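Local coordinates for protein mirolysin (Tannerella forsythia, PDB 6R7V) that is a zinc-dependent metallopeptidase of the metzincin pappalysin family, captured as a latent zymogen, and probably cleaves proteins once activated, at residues Cys6-Met12 / Arg216-Asp222; Tyr166-Pro170 / His211-Leu215; Arg203-His207 / Tyr266-Thr270; Gly223-Ser227 / Asp252-Asn256; Asn231-Thr235 / Thr279-Arg285. The protein carries 1 engineered substitution. All blocks are in the same frame, centred on the assembly; numbering follows the deposited sequence.

Contact 1. Residues Cys6-Met12 / Arg216-Asp222; sequences CGSELNM and RHIWGDD. With ZN (zinc ion), chain D; CA (calcium ion), chain B.
Both segments are irregular, except that Met12 starts helix 12-18 with Asn11 as its N-cap. The CA atoms of Asn11 and Asp221 are nearest, 4.8 Å apart. Leu10 CD1 covers one face of the Arg216 guanidinium, 3.9 Å from NE, and a water links Arg216 NH1 to Leu10 O. His217 points CB toward Cys6-Met12 and binds zinc through NE2 at 2.0 Å. Cys6 (chi1 t) places SG 2.2 Å from the ion. This is the cysteine switch of the zymogen: the pro-segment Cys6 sulfur completes the zinc site with His207 and His211. A second water joins His217 N to Ser8 O and Asp221 OD2. His217 to Gly220 form a type I turn. Trp219 O binds a calcium at 2.3 Å. A water connects Gly220 O to Met12 N. Asp221 (phi/psi 49/49) accepts from His217 ND1 with OD1 at 2.7 Å and from Leu10 N with OD2 at 2.9 Å. Asp222 chelates the calcium through OD1 and OD2, each at 2.4 Å, and also hydrogen-bonds Gly228.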
# COMPACT_ATOMS: atom_id res chain seq x y z
N CYS A 6 -10.11 0.63 5.47
CA CYS A 6 -9.14 -0.20 4.77
C CYS A 6 -9.54 -1.64 4.87
O CYS A 6 -9.94 -2.08 5.96
CB CYS A 6 -7.75 0.05 5.34
SG CYS A 6 -6.45 -0.98 4.63
N GLY A 7 -9.42 -2.39 3.78
CA GLY A 7 -9.78 -3.80 3.82
C GLY A 7 -8.61 -4.71 4.13
O GLY A 7 -8.73 -5.93 3.93
N SER A 8 -7.46 -4.17 4.62
CA SER A 8 -6.29 -4.99 4.89
C SER A 8 -5.88 -5.02 6.35
O SER A 8 -4.70 -4.92 6.67
CB SER A 8 -5.13 -4.54 4.03
OG SER A 8 -5.44 -4.69 2.66
N GLU A 9 -6.84 -5.25 7.23
CA GLU A 9 -6.53 -5.42 8.64
C GLU A 9 -6.10 -6.87 8.88
O GLU A 9 -6.63 -7.78 8.25
CB GLU A 9 -7.77 -5.08 9.50
CG GLU A 9 -8.15 -3.61 9.45
CD GLU A 9 -9.42 -3.15 10.17
OE1 GLU A 9 -9.70 -1.93 10.15
OE2 GLU A 9 -10.13 -4.01 10.73
N LEU A 10 -5.18 -7.08 9.84
CA LEU A 10 -4.73 -8.41 10.23
C LEU A 10 -4.86 -8.56 11.73
O LEU A 10 -3.88 -8.43 12.48
CB LEU A 10 -3.29 -8.71 9.79
CG LEU A 10 -3.04 -8.84 8.27
CD1 LEU A 10 -1.55 -9.01 7.99
CD2 LEU A 10 -3.81 -10.03 7.65
N ASN A 11 -6.09 -8.81 12.20
CA ASN A 11 -6.37 -9.02 13.61
C ASN A 11 -5.99 -10.44 13.93
O ASN A 11 -6.75 -11.37 13.64
CB ASN A 11 -7.83 -8.69 13.92
CG ASN A 11 -8.15 -8.79 15.38
OD1 ASN A 11 -7.60 -9.63 16.09
ND2 ASN A 11 -9.02 -7.91 15.86
N MET A 12 -4.78 -10.63 14.45
CA MET A 12 -4.23 -11.96 14.65
C MET A 12 -5.03 -12.81 15.62
O MET A 12 -5.16 -14.00 15.33
CB MET A 12 -2.75 -11.89 15.05
CG MET A 12 -1.87 -11.31 13.94
SD MET A 12 -2.05 -12.02 12.27
CE MET A 12 -1.61 -13.68 12.55
N ARG A 216 2.01 -3.62 8.11
CA ARG A 216 0.74 -3.74 8.82
C ARG A 216 0.34 -2.42 9.42
O ARG A 216 1.19 -1.55 9.71
CB ARG A 216 0.88 -4.75 9.95
CG ARG A 216 1.18 -6.14 9.47
CD ARG A 216 1.04 -7.09 10.61
NE ARG A 216 1.56 -8.40 10.27
CZ ARG A 216 1.44 -9.46 11.06
NH1 ARG A 216 0.76 -9.37 12.20
NH2 ARG A 216 1.98 -10.62 10.72
N HIS A 217 -0.93 -2.31 9.78
CA HIS A 217 -1.40 -1.16 10.54
C HIS A 217 -0.57 -0.97 11.79
O HIS A 217 -0.29 -1.94 12.51
CB HIS A 217 -2.85 -1.35 10.91
CG HIS A 217 -3.74 -1.25 9.73
ND1 HIS A 217 -4.90 -1.96 9.66
CD2 HIS A 217 -3.58 -0.54 8.59
CE1 HIS A 217 -5.45 -1.65 8.49
NE2 HIS A 217 -4.68 -0.83 7.79
N ILE A 218 -0.19 0.28 12.04
CA ILE A 218 0.79 0.59 13.09
C ILE A 218 0.29 0.20 14.50
O ILE A 218 1.09 -0.12 15.38
CB ILE A 218 1.16 2.08 13.01
CG1 ILE A 218 2.33 2.42 13.92
CG2 ILE A 218 -0.06 3.00 13.28
CD1 ILE A 218 2.99 3.76 13.58
N TRP A 219 -1.02 0.22 14.71
CA TRP A 219 -1.57 -0.12 16.03
C TRP A 219 -1.78 -1.63 16.25
O TRP A 219 -2.21 -2.03 17.35
CB TRP A 219 -2.88 0.64 16.30
CG TRP A 219 -4.02 0.16 15.48
CD1 TRP A 219 -4.96 -0.76 15.84
CD2 TRP A 219 -4.33 0.55 14.14
NE1 TRP A 219 -5.82 -0.98 14.79
CE2 TRP A 219 -5.47 -0.18 13.74
CE3 TRP A 219 -3.78 1.49 13.25
CZ2 TRP A 219 -6.05 -0.03 12.47
CZ3 TRP A 219 -4.35 1.63 11.99
CH2 TRP A 219 -5.49 0.89 11.63
N GLY A 220 -1.50 -2.46 15.26
CA GLY A 220 -1.56 -3.91 15.46
C GLY A 220 -2.88 -4.62 15.27
O GLY A 220 -2.97 -5.81 15.56
N ASP A 221 -3.90 -3.91 14.75
CA ASP A 221 -5.21 -4.47 14.43
C ASP A 221 -5.74 -5.29 15.59
O ASP A 221 -6.16 -6.43 15.41
CB ASP A 221 -5.09 -5.34 13.15
CG ASP A 221 -4.88 -4.52 11.90
OD1 ASP A 221 -5.63 -3.56 11.70
OD2 ASP A 221 -3.94 -4.83 11.12
N ASP A 222 -5.71 -4.72 16.81
CA ASP A 222 -6.05 -5.49 17.99
C ASP A 222 -7.15 -4.88 18.81
O ASP A 222 -7.27 -5.18 20.01
CB ASP A 222 -4.78 -5.64 18.83
CG ASP A 222 -4.08 -4.32 19.14
OD1 ASP A 222 -4.67 -3.25 18.89
OD2 ASP A 222 -2.94 -4.36 19.60
ZN ZN D . -4.64 -0.46 5.80
CA CA B . -2.68 -2.02 19.59
O HOH W 1 -2.69 -4.34 8.69
O HOH W 2 -8.58 -4.77 13.10
O HOH W 3 -1.27 -7.45 13.08
O HOH W 4 -3.30 -8.45 15.93
O HOH W 5 -0.45 -2.78 19.95

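Contact 2. Residues Tyr166-Pro170 / His211-Leu215; sequences YAQFP and HWLDL. With ZN (zinc ion), chain D.
Phe169 sets its ring beside the imidazole of His211, an oblique pair with centroids 5.2 Å apart and planes at 71°. Phe169 CE2 lies 3.6 Å from His211 ND1, and Leu215 O approaches the ring edge, 3.4 Å from Phe169 CE2. The first segment is extended through Phe169 and turns at Pro170. The second is the last two residues of helix 203-212 and the loop after it. The backbones come closest at Phe169 and Trp212, with CA atoms 5.0 Å apart. Ala167 points toward the helix and puts CB 3.6 Å from His211 CB. Pro170 CG lies 3.3 Å from Trp212 O, and its CD lies 3.5 Å from OD1 of Asp214, which forms a salt bridge with Arg285. The buried Gln168 O has no polar partner in the model. His211 (chi1 m) donates from ND1 to Leu215 O at 2.8 Å, which orients NE2 to bind zinc at 2.0 Å. Asp214, with positive phi, ends the helix in a Schellman motif; its N bonds His211 O at 2.9 Å. This exit is characteristic of the metzincin motif HEXXHXXGXXH; here an engineered alanine replaces the glutamate, and Asp214 takes the glycine position.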
# COMPACT_ATOMS: atom_id res chain seq x y z
N TYR A 166 -7.87 -1.35 -0.53
CA TYR A 166 -7.39 -2.58 0.07
C TYR A 166 -6.23 -3.14 -0.75
O TYR A 166 -6.09 -2.85 -1.94
CB TYR A 166 -8.50 -3.62 0.26
CG TYR A 166 -9.06 -4.24 -1.00
CD1 TYR A 166 -8.60 -5.47 -1.46
CD2 TYR A 166 -10.13 -3.65 -1.67
CE1 TYR A 166 -9.15 -6.08 -2.59
CE2 TYR A 166 -10.70 -4.26 -2.79
CZ TYR A 166 -10.22 -5.49 -3.22
OH TYR A 166 -10.77 -6.08 -4.33
N ALA A 167 -5.39 -3.93 -0.10
CA ALA A 167 -4.23 -4.53 -0.74
C ALA A 167 -4.19 -6.00 -0.47
O ALA A 167 -4.72 -6.45 0.55
CB ALA A 167 -2.96 -3.89 -0.17
N GLN A 168 -3.44 -6.73 -1.28
CA GLN A 168 -3.18 -8.12 -1.02
C GLN A 168 -1.76 -8.22 -0.45
O GLN A 168 -0.83 -7.64 -1.01
CB GLN A 168 -3.36 -8.99 -2.28
CG GLN A 168 -3.27 -10.47 -1.92
CD GLN A 168 -3.60 -11.36 -3.09
OE1 GLN A 168 -4.75 -11.50 -3.45
NE2 GLN A 168 -2.59 -11.97 -3.67
N PHE A 169 -1.57 -8.95 0.66
CA PHE A 169 -0.26 -9.05 1.30
C PHE A 169 0.66 -10.05 0.59
O PHE A 169 0.16 -11.03 0.03
CB PHE A 169 -0.44 -9.51 2.75
CG PHE A 169 -1.00 -8.46 3.68
CD1 PHE A 169 -2.34 -8.48 4.04
CD2 PHE A 169 -0.19 -7.46 4.19
CE1 PHE A 169 -2.88 -7.47 4.85
CE2 PHE A 169 -0.71 -6.48 5.04
CZ PHE A 169 -2.05 -6.50 5.38
N PRO A 170 2.00 -9.89 0.73
CA PRO A 170 2.93 -10.82 0.07
C PRO A 170 2.79 -12.28 0.49
O PRO A 170 3.09 -13.15 -0.34
CB PRO A 170 4.31 -10.30 0.49
CG PRO A 170 4.10 -8.84 0.76
CD PRO A 170 2.71 -8.72 1.30
N HIS A 211 0.99 -1.93 2.52
CA HIS A 211 0.55 -3.33 2.77
C HIS A 211 1.05 -4.31 1.68
O HIS A 211 1.44 -5.43 2.01
CB HIS A 211 -0.96 -3.43 2.81
CG HIS A 211 -1.66 -2.72 3.94
ND1 HIS A 211 -1.35 -2.98 5.27
CD2 HIS A 211 -2.71 -1.89 3.90
CE1 HIS A 211 -2.23 -2.29 5.99
NE2 HIS A 211 -3.08 -1.64 5.22
N TRP A 212 1.00 -3.89 0.41
CA TRP A 212 1.50 -4.75 -0.67
C TRP A 212 3.01 -5.05 -0.49
O TRP A 212 3.51 -6.09 -0.98
CB TRP A 212 1.20 -4.02 -1.98
CG TRP A 212 1.61 -4.75 -3.22
CD1 TRP A 212 0.98 -5.81 -3.81
CD2 TRP A 212 2.72 -4.42 -4.04
NE1 TRP A 212 1.66 -6.18 -4.94
CE2 TRP A 212 2.77 -5.37 -5.08
CE3 TRP A 212 3.71 -3.44 -3.98
CZ2 TRP A 212 3.75 -5.33 -6.09
CZ3 TRP A 212 4.68 -3.40 -4.96
CH2 TRP A 212 4.72 -4.37 -5.98
N LEU A 213 3.73 -4.16 0.25
CA LEU A 213 5.12 -4.30 0.61
C LEU A 213 5.30 -4.77 2.07
O LEU A 213 6.35 -4.56 2.70
CB LEU A 213 5.89 -3.01 0.32
CG LEU A 213 5.98 -2.64 -1.17
CD1 LEU A 213 6.63 -1.30 -1.35
CD2 LEU A 213 6.72 -3.75 -1.99
N ASP A 214 4.30 -5.49 2.56
CA ASP A 214 4.35 -6.28 3.80
C ASP A 214 4.12 -5.50 5.09
O ASP A 214 4.24 -6.09 6.19
CB ASP A 214 5.70 -7.07 3.92
CG ASP A 214 5.53 -8.47 4.42
OD1 ASP A 214 4.43 -9.00 4.31
OD2 ASP A 214 6.53 -9.04 4.94
N LEU A 215 3.76 -4.22 5.02
CA LEU A 215 3.52 -3.49 6.26
C LEU A 215 2.13 -3.71 6.79
O LEU A 215 1.17 -3.85 6.00
CB LEU A 215 3.73 -1.98 6.05
CG LEU A 215 5.10 -1.55 5.55
CD1 LEU A 215 5.19 -0.04 5.53
CD2 LEU A 215 6.24 -2.15 6.40
ZN ZN D . -4.64 -0.46 5.80

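Contact 3. Residues Arg203-His207 / Tyr266-Thr270; sequences RTATH and YMDYT. With ZN (zinc ion), chain D.
A methionine methyl lies almost squarely over a zinc-binding histidine: Met267 CE is 4.1 Å from the centroid of the His207 ring and only 5° off its normal. This is the Met-turn of metzincins, the conserved methionine loop beneath the metal site. Met267 reaches there with chi1, chi2 and chi3 all m, and its CE also sits 3.4 Å from His207 O. Residues 203-207 are helical and belong to the active-site helix. Residues 266-268 form a loop that leads into a weakly bonded strand at 269-270. The closest CA atoms are those of His207 and Tyr266, 5.4 Å apart. Tyr266 (chi1 m) points toward the helix. Thr206 CG2 makes a CH-pi contact with the face of its ring, 3.9 Å from the centroid. Tyr266 CE1 in turn lies over one face of the Arg203 guanidinium, whose charge is met by Asp77 and Asp84. Tyr269 brings CE1 to 4.2 Å from His207 CE1; its hydroxyl is hydrogen-bonded to Glu9 in the pro-segment. His207 has chi1 t, which carries its ring out to the metal. A hydrogen bond steadies that ring: His207 ND1 donates to Tyr266 O at 2.7 Å, while His207 NE2 binds zinc at 2.0 Å.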
# COMPACT_ATOMS: atom_id res chain seq x y z
N ARG A 203 -2.58 9.65 -0.26
CA ARG A 203 -2.01 8.75 0.75
C ARG A 203 -2.79 7.45 0.91
O ARG A 203 -2.28 6.53 1.55
CB ARG A 203 -1.84 9.45 2.11
CG ARG A 203 -0.46 10.04 2.29
CD ARG A 203 -0.12 11.15 1.30
NE ARG A 203 1.29 11.53 1.42
CZ ARG A 203 1.73 12.54 2.16
NH1 ARG A 203 0.87 13.27 2.87
NH2 ARG A 203 3.03 12.81 2.22
N THR A 204 -4.01 7.33 0.39
CA THR A 204 -4.71 6.05 0.44
C THR A 204 -3.85 5.02 -0.32
O THR A 204 -3.62 3.90 0.17
CB THR A 204 -6.14 6.16 -0.11
OG1 THR A 204 -6.85 7.12 0.68
CG2 THR A 204 -6.87 4.83 -0.06
N ALA A 205 -3.32 5.41 -1.48
CA ALA A 205 -2.46 4.46 -2.21
C ALA A 205 -1.11 4.28 -1.54
O ALA A 205 -0.58 3.18 -1.58
CB ALA A 205 -2.28 4.91 -3.66
N THR A 206 -0.52 5.34 -0.92
CA THR A 206 0.75 5.12 -0.21
C THR A 206 0.56 4.07 0.87
O THR A 206 1.38 3.13 0.98
CB THR A 206 1.22 6.44 0.44
OG1 THR A 206 1.49 7.34 -0.66
CG2 THR A 206 2.53 6.28 1.23
N HIS A 207 -0.55 4.18 1.63
CA HIS A 207 -0.87 3.24 2.69
C HIS A 207 -1.08 1.82 2.11
O HIS A 207 -0.54 0.84 2.66
CB HIS A 207 -2.14 3.77 3.37
CG HIS A 207 -2.73 2.89 4.42
ND1 HIS A 207 -2.63 3.20 5.76
CD2 HIS A 207 -3.49 1.78 4.28
CE1 HIS A 207 -3.31 2.26 6.40
NE2 HIS A 207 -3.82 1.37 5.54
N TYR A 266 2.29 6.64 7.66
CA TYR A 266 1.33 6.29 6.61
C TYR A 266 0.47 5.07 6.94
O TYR A 266 -0.60 4.92 6.33
CB TYR A 266 2.06 6.01 5.29
CG TYR A 266 2.87 7.19 4.78
CD1 TYR A 266 2.28 8.42 4.54
CD2 TYR A 266 4.24 7.08 4.56
CE1 TYR A 266 3.03 9.52 4.14
CE2 TYR A 266 4.99 8.17 4.11
CZ TYR A 266 4.38 9.38 3.92
OH TYR A 266 5.12 10.46 3.50
N MET A 267 0.91 4.21 7.86
CA MET A 267 0.17 3.00 8.19
C MET A 267 -0.82 3.20 9.33
O MET A 267 -1.34 2.22 9.86
CB MET A 267 1.14 1.86 8.50
CG MET A 267 2.08 1.53 7.31
SD MET A 267 1.29 1.45 5.65
CE MET A 267 0.15 0.05 5.90
N ASP A 268 -1.14 4.46 9.66
CA ASP A 268 -2.22 4.75 10.59
C ASP A 268 -3.48 5.06 9.74
O ASP A 268 -3.48 4.81 8.53
CB ASP A 268 -1.85 5.90 11.58
CG ASP A 268 -2.57 5.81 12.93
OD1 ASP A 268 -3.69 5.25 12.97
OD2 ASP A 268 -2.01 6.26 13.93
N TYR A 269 -4.56 5.56 10.38
CA TYR A 269 -5.83 5.87 9.70
C TYR A 269 -6.11 7.37 9.66
O TYR A 269 -7.25 7.78 9.44
CB TYR A 269 -7.02 5.16 10.38
CG TYR A 269 -7.29 3.73 9.97
CD1 TYR A 269 -6.57 3.13 8.94
CD2 TYR A 269 -8.32 3.00 10.56
CE1 TYR A 269 -6.88 1.84 8.50
CE2 TYR A 269 -8.62 1.71 10.15
CZ TYR A 269 -7.91 1.14 9.11
OH TYR A 269 -8.19 -0.15 8.73
N THR A 270 -5.07 8.18 9.85
CA THR A 270 -5.22 9.63 9.87
C THR A 270 -5.46 10.23 8.46
O THR A 270 -5.25 9.55 7.45
CB THR A 270 -4.00 10.24 10.53
OG1 THR A 270 -2.84 9.63 10.00
CG2 THR A 270 -4.02 10.06 12.05
ZN ZN D . -4.64 -0.46 5.80

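Contact 4. Residues Gly223-Ser227 / Asp252-Asn256; sequences GGSCS and DHCTN. With CA (calcium ion), chain B.
Two irregular surface loops meet here, closest at Cys226 and Cys254, whose CA atoms are 5.4 Å apart. Gly223 opens the first loop with positive phi. Gly224 (phi/psi 104/-6) follows with backbone angles that call for glycine. Its O accepts a hydrogen bond from His253 NE2 at 2.8 Å. His253 takes chi1 p, which brings its ring back toward the first loop. The CA-to-CB bond of Ser225 points away, and its backbone is used instead: Ser225 O binds a calcium at 2.3 Å. The same ion is held by Trp219, Asp222, Gln238 and Gly239. Ser225 OG and Ser227 OG share a hydrogen bond of 2.6 Å. Cys226 points toward the second loop and forms the disulfide, with its SG 2.0 Å from Cys254 SG. Both cysteines have chi1 m, and chi3 is -88°, a left-handed twist. Cys226 SG also lies over one face of the His253 ring, 3.9 Å from its centroid, in a sulfur-aromatic contact. The second loop is shaped by Asp252. Its OD1 accepts from Cys254 N at 3.0 Å in an Asx turn and from Thr255 N at 3.1 Å. Asp252 N in turn donates to Thr255 O at 3.1 Å. With 187 Å² buried, the link rests mainly on the disulfide and one hydrogen bond. The crosslink, next to calcium ligand Ser225, probably limits how far the loops can separate.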
# COMPACT_ATOMS: atom_id res chain seq x y z
N GLY A 223 -7.92 -4.00 18.20
CA GLY A 223 -9.08 -3.40 18.87
C GLY A 223 -8.75 -2.44 19.98
O GLY A 223 -9.57 -2.22 20.86
N GLY A 224 -7.53 -1.90 19.96
CA GLY A 224 -7.13 -0.93 20.97
C GLY A 224 -6.21 -1.42 22.05
O GLY A 224 -5.78 -0.62 22.89
N SER A 225 -5.93 -2.73 22.08
CA SER A 225 -5.05 -3.25 23.11
C SER A 225 -3.58 -2.94 22.78
O SER A 225 -3.30 -2.27 21.79
CB SER A 225 -5.25 -4.75 23.32
OG SER A 225 -4.65 -5.47 22.26
N CYS A 226 -2.63 -3.42 23.62
CA CYS A 226 -1.19 -3.25 23.39
C CYS A 226 -0.58 -4.59 23.03
O CYS A 226 0.65 -4.73 23.06
CB CYS A 226 -0.51 -2.65 24.61
SG CYS A 226 -1.31 -1.16 25.25
N SER A 227 -1.41 -5.57 22.72
CA SER A 227 -0.96 -6.93 22.48
C SER A 227 -0.59 -7.22 21.07
O SER A 227 0.28 -8.07 20.84
CB SER A 227 -2.01 -7.93 22.94
OG SER A 227 -3.25 -7.70 22.29
N ASP A 252 -0.92 7.30 24.62
CA ASP A 252 -2.03 6.38 24.90
C ASP A 252 -1.60 5.38 25.98
O ASP A 252 -0.53 5.54 26.54
CB ASP A 252 -2.57 5.71 23.62
CG ASP A 252 -1.68 4.74 22.87
OD1 ASP A 252 -0.63 4.33 23.43
OD2 ASP A 252 -2.06 4.36 21.74
N HIS A 253 -2.42 4.35 26.28
CA HIS A 253 -2.06 3.41 27.34
C HIS A 253 -0.89 2.46 26.95
O HIS A 253 -0.30 1.87 27.86
CB HIS A 253 -3.28 2.61 27.84
CG HIS A 253 -3.91 1.66 26.88
ND1 HIS A 253 -4.22 0.36 27.26
CD2 HIS A 253 -4.37 1.86 25.63
CE1 HIS A 253 -4.82 -0.19 26.22
NE2 HIS A 253 -4.92 0.67 25.21
N CYS A 254 -0.52 2.36 25.65
CA CYS A 254 0.60 1.51 25.21
C CYS A 254 1.93 2.23 25.27
O CYS A 254 2.92 1.60 25.66
CB CYS A 254 0.34 0.96 23.82
SG CYS A 254 -1.24 0.11 23.66
N THR A 255 1.97 3.50 24.83
CA THR A 255 3.12 4.42 24.89
C THR A 255 2.59 5.68 25.62
O THR A 255 2.03 6.58 24.99
CB THR A 255 3.70 4.71 23.49
OG1 THR A 255 4.12 3.48 22.89
CG2 THR A 255 4.89 5.67 23.56
N ASN A 256 2.76 5.72 26.94
CA ASN A 256 2.16 6.81 27.73
C ASN A 256 3.08 8.02 27.94
O ASN A 256 2.70 8.94 28.66
CB ASN A 256 1.64 6.28 29.08
CG ASN A 256 2.66 5.54 29.93
OD1 ASN A 256 3.87 5.65 29.75
ND2 ASN A 256 2.16 4.77 30.89
CA CA B . -2.68 -2.02 19.59
O HOH W 5 -0.45 -2.78 19.95

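Contact 5. Residues Asn231-Thr235 / Thr279-Arg285; sequences NIADT and TKGQVER. With CA (calcium ion), chain C.
The Asp234 carboxylate (chi1 p) meets the first turn of helix 280-288 with both oxygens. OD1 accepts from Thr279 OG1 at 2.6 Å, and OD2 accepts from Gly281 N at 2.9 Å. Thr279 is the N-cap and forms a capping box with Gln282: Gln282 N donates to Thr279 OG1 at 3.0 Å, and Thr279 N donates to Gln282 OE1 at 2.8 Å. Asp234 thus serves the Gly281 amide alongside the capping box. A CB on Gly281 would clash with Asp234 and Ile232. The CA atoms of Ile232 and Gly281 are the nearest, 5.8 Å apart. Ile232 CD1 packs 3.7 Å from Gly281 O and 4.0 Å from Arg285 CB. Ile232 to Thr235 form a type I turn, its Thr235 N to Ile232 O bond weak at 3.4 Å. It wraps a calcium, bound by Ile232 O at 2.4 Å and by Thr235 O and Thr235 OG1 at 2.5 Å each. Four waters and Asp230 complete the site. A further water bridges Asn231 O and Arg285 NH2. The Arg285 charge is met by Glu30 of helix 20-32 and by Asp214, just past helix 203-212. The calcium loop sits against the start of helix 280-288, which follows strand 269-270.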
# COMPACT_ATOMS: atom_id res chain seq x y z
N ASN A 231 5.11 -5.61 13.97
CA ASN A 231 6.42 -6.27 13.78
C ASN A 231 7.52 -5.28 13.42
O ASN A 231 8.56 -5.69 12.91
CB ASN A 231 6.37 -7.40 12.74
CG ASN A 231 5.34 -8.46 13.10
OD1 ASN A 231 4.45 -8.75 12.32
ND2 ASN A 231 5.42 -9.01 14.30
N ILE A 232 7.33 -3.98 13.73
CA ILE A 232 8.35 -2.95 13.50
C ILE A 232 8.77 -2.36 14.85
O ILE A 232 7.95 -1.75 15.54
CB ILE A 232 7.86 -1.87 12.53
CG1 ILE A 232 7.29 -2.45 11.20
CG2 ILE A 232 9.00 -0.87 12.27
CD1 ILE A 232 8.28 -3.11 10.27
N ALA A 233 10.05 -2.55 15.23
CA ALA A 233 10.48 -2.07 16.53
C ALA A 233 10.50 -0.53 16.66
O ALA A 233 10.26 -0.02 17.77
CB ALA A 233 11.87 -2.62 16.85
N ASP A 234 10.74 0.22 15.55
CA ASP A 234 10.85 1.67 15.71
C ASP A 234 9.50 2.40 15.54
O ASP A 234 9.47 3.63 15.68
CB ASP A 234 11.94 2.27 14.83
CG ASP A 234 11.70 2.15 13.36
OD1 ASP A 234 10.61 1.68 12.97
OD2 ASP A 234 12.59 2.58 12.58
N THR A 235 8.38 1.66 15.36
CA THR A 235 7.07 2.28 15.44
C THR A 235 6.59 2.05 16.89
O THR A 235 6.48 0.88 17.32
CB THR A 235 6.08 1.76 14.39
OG1 THR A 235 6.08 0.33 14.48
CG2 THR A 235 6.43 2.21 12.99
N THR A 279 8.98 4.73 8.72
CA THR A 279 10.19 4.66 9.52
C THR A 279 11.30 3.87 8.80
O THR A 279 11.03 3.13 7.84
CB THR A 279 9.94 3.98 10.86
OG1 THR A 279 9.67 2.59 10.67
CG2 THR A 279 8.89 4.64 11.68
N LYS A 280 12.53 3.95 9.32
CA LYS A 280 13.62 3.13 8.78
C LYS A 280 13.28 1.62 8.90
O LYS A 280 13.61 0.85 8.00
CB LYS A 280 14.91 3.41 9.53
CG LYS A 280 15.43 4.83 9.24
CD LYS A 280 16.59 5.19 10.16
CE LYS A 280 17.08 6.60 9.88
NZ LYS A 280 18.12 7.00 10.87
N GLY A 281 12.66 1.22 10.01
CA GLY A 281 12.29 -0.19 10.18
C GLY A 281 11.26 -0.66 9.17
O GLY A 281 11.32 -1.80 8.69
N GLN A 282 10.28 0.22 8.85
CA GLN A 282 9.30 -0.13 7.82
C GLN A 282 9.99 -0.24 6.46
O GLN A 282 9.71 -1.18 5.74
CB GLN A 282 8.17 0.92 7.78
CG GLN A 282 7.23 0.84 8.98
CD GLN A 282 6.29 2.02 8.99
OE1 GLN A 282 6.68 3.16 8.71
NE2 GLN A 282 5.00 1.76 9.28
N VAL A 283 10.90 0.70 6.14
CA VAL A 283 11.68 0.64 4.90
C VAL A 283 12.43 -0.71 4.78
O VAL A 283 12.45 -1.31 3.69
CB VAL A 283 12.68 1.82 4.84
CG1 VAL A 283 13.77 1.57 3.80
CG2 VAL A 283 11.92 3.10 4.55
N GLU A 284 13.09 -1.13 5.84
CA GLU A 284 13.83 -2.40 5.82
C GLU A 284 12.90 -3.54 5.46
O GLU A 284 13.27 -4.39 4.63
CB GLU A 284 14.50 -2.67 7.17
CG GLU A 284 15.67 -1.75 7.50
CD GLU A 284 16.20 -1.98 8.90
OE1 GLU A 284 17.04 -2.90 9.08
OE2 GLU A 284 15.78 -1.25 9.83
N ARG A 285 11.69 -3.57 6.05
CA ARG A 285 10.77 -4.65 5.79
C ARG A 285 10.33 -4.63 4.32
O ARG A 285 10.28 -5.68 3.68
CB ARG A 285 9.57 -4.54 6.73
CG ARG A 285 8.44 -5.50 6.41
CD ARG A 285 8.83 -6.95 6.51
NE ARG A 285 8.95 -7.37 7.89
CZ ARG A 285 8.10 -8.20 8.49
NH1 ARG A 285 7.12 -8.78 7.81
NH2 ARG A 285 8.26 -8.49 9.76
CA CA C . 5.74 -1.28 16.39
O HOH W 6 10.08 -6.72 10.92
O HOH W 7 3.73 0.16 16.44
O HOH W 8 3.78 -2.58 17.38
O HOH W 9 6.39 -1.63 18.63
O HOH W 10 6.26 -3.76 16.70

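Overall arrangement
Contacts 1, 2 and 3 surround one zinc ion, with centres 11 to 12 Å apart. Contact 1 brings Cys6 and His217, contact 2 His211, and contact 3 His207. Contacts 2 and 3 share helix 203-212. The Met-turn of contact 3 reaches contact 2, with Met267 CE 3.3 Å from His211 CE1. The pro-segment is held to contacts 2 and 3: Ser8 OG lies 2.8 Å from Ala167 O, and Glu9 OE1 lies 2.7 Å from Tyr269 OH. Contact 5, about 15 Å from each of these three centres, joins contact 2 through the Asp214 OD2 to Arg285 NH1 salt bridge (2.9 Å). Contact 4 is peripheral. It shares a calcium with contact 1, but its nearest atoms stay about 14 Å from contact 2.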